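Local coordinates for uncharacterized protein (PDB 4OPW) that is of unknown function but is probably an adhesin, with an elongated beta-solenoid fold related to auto-transporter adhesin heads, at residues T46-E49 and N50-P53. Residues are numbered along the deposited sequence; the frame is centred on the assembly and turned at random.
Sequences TVDE and NLHP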
# COMPACT_ATOMS: atom_id res chain seq x y z
N THR A 46 -13.32 -17.27 0.25
CA THR A 46 -14.76 -17.14 0.46
C THR A 46 -15.33 -16.41 -0.75
O THR A 46 -14.93 -15.27 -1.04
CB THR A 46 -15.10 -16.43 1.79
OG1 THR A 46 -14.45 -17.11 2.85
CG2 THR A 46 -16.61 -16.38 2.06
N VAL A 47 -16.27 -17.04 -1.44
CA VAL A 47 -16.93 -16.45 -2.61
C VAL A 47 -18.26 -17.20 -2.79
O VAL A 47 -18.46 -18.24 -2.16
CB VAL A 47 -15.99 -16.50 -3.86
CG1 VAL A 47 -15.84 -17.93 -4.42
CG2 VAL A 47 -16.43 -15.52 -4.96
N ASP A 48 -19.17 -16.71 -3.65
CA ASP A 48 -20.42 -17.45 -3.90
C ASP A 48 -20.05 -18.89 -4.26
O ASP A 48 -19.10 -19.10 -5.01
CB ASP A 48 -21.23 -16.81 -5.03
CG ASP A 48 -21.50 -15.34 -4.77
OD1 ASP A 48 -20.52 -14.56 -4.74
OD2 ASP A 48 -22.67 -14.96 -4.74
N GLU A 49 -20.75 -19.87 -3.66
CA GLU A 49 -20.37 -21.28 -3.85
C GLU A 49 -20.19 -21.69 -5.33
O GLU A 49 -19.25 -22.43 -5.63
CB GLU A 49 -21.38 -22.21 -3.16
CG GLU A 49 -22.83 -21.94 -3.51
CD GLU A 49 -23.85 -22.84 -2.83
OE1 GLU A 49 -23.58 -23.33 -1.71
OE2 GLU A 49 -24.92 -23.06 -3.43
N ASN A 50 -21.07 -21.19 -6.25
CA ASN A 50 -20.98 -21.57 -7.67
C ASN A 50 -19.81 -20.89 -8.40
O ASN A 50 -19.54 -21.24 -9.56
CB ASN A 50 -22.31 -21.24 -8.39
CG ASN A 50 -22.60 -19.75 -8.45
OD1 ASN A 50 -22.53 -19.04 -7.44
ND2 ASN A 50 -22.83 -19.23 -9.65
N LEU A 51 -19.08 -19.96 -7.73
CA LEU A 51 -17.98 -19.25 -8.37
C LEU A 51 -16.59 -19.85 -8.06
O LEU A 51 -15.62 -19.49 -8.73
CB LEU A 51 -18.01 -17.75 -8.01
CG LEU A 51 -19.24 -16.99 -8.54
CD1 LEU A 51 -19.16 -15.50 -8.14
CD2 LEU A 51 -19.36 -17.10 -10.07
N HIS A 52 -16.51 -20.79 -7.08
CA HIS A 52 -15.21 -21.41 -6.74
C HIS A 52 -14.50 -22.02 -7.98
O HIS A 52 -13.27 -21.85 -8.07
CB HIS A 52 -15.34 -22.45 -5.64
CG HIS A 52 -15.48 -21.84 -4.28
ND1 HIS A 52 -14.37 -21.37 -3.58
CD2 HIS A 52 -16.59 -21.61 -3.54
CE1 HIS A 52 -14.84 -20.90 -2.44
NE2 HIS A 52 -16.17 -21.02 -2.37
N PRO A 53 -15.20 -22.62 -8.98
CA PRO A 53 -14.47 -23.17 -10.15
C PRO A 53 -13.76 -22.10 -10.97
O PRO A 53 -12.86 -22.44 -11.73
CB PRO A 53 -15.59 -23.83 -10.98
CG PRO A 53 -16.64 -24.15 -9.98
CD PRO A 53 -16.64 -22.96 -9.07
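A type I beta turn, Asp48 to Leu51, leads from the corner after strand 42-46 of the beta-solenoid into a short 3-10 segment, and across it Val47 packs against both His52 and Leu51. The turn is defined by one backbone hydrogen bond, Leu51 N to Asp48 O at 2.9 Å with an N-H...O angle of 159°; this i+3 to i spacing, with Glu49 and Asn50 both in the right-handed helical region of phi/psi, identifies the turn type. The donor stands above the plane of the Asp48 carbonyl rather than on a lone pair.

Val47 serves both later residues with separate branches. With chi1 at 73°, CG1 lies between the backbone N and the carbonyl carbon, and it lies over one face of the His52 imidazole: Val47 CG1 sits 3.6 Å from the ring centroid of His52 and 6° off the ring normal, the geometry of a CH-pi contact. Glu49 O lies at the edge of the same ring, near its plane, 3.5 Å from His52 CD2. The other branch, Val47 CG2, reaches Leu51 CB at 4.1 Å, the two side chains crossing at about a right angle.

Leu51 and Asp48 run side by side and point the same way, with Leu51 CD1 3.8 Å from Asp48 OD1. Asn50 CG lies between its backbone N and carbonyl carbon, and Asn50 OD1 is 3.5 Å from Asp48 CB.

Several polar ends are held from outside the turn: Asp48 OD2 accepts from Gly9 N and bonds Thr77 OG1, Asn50 bridges Asn8 N and Lys6 O, Glu49 OE2 bonds Asn8 ND2, and His52 NE2 donates to Ser12 O. The turn forms part of the connection from strand 42-46 to strand 55-60, near the N-terminal end of the solenoid, with Leu51 touching Phe76 and bonds to residues 6-10 and to Ser12 of strand 11-17.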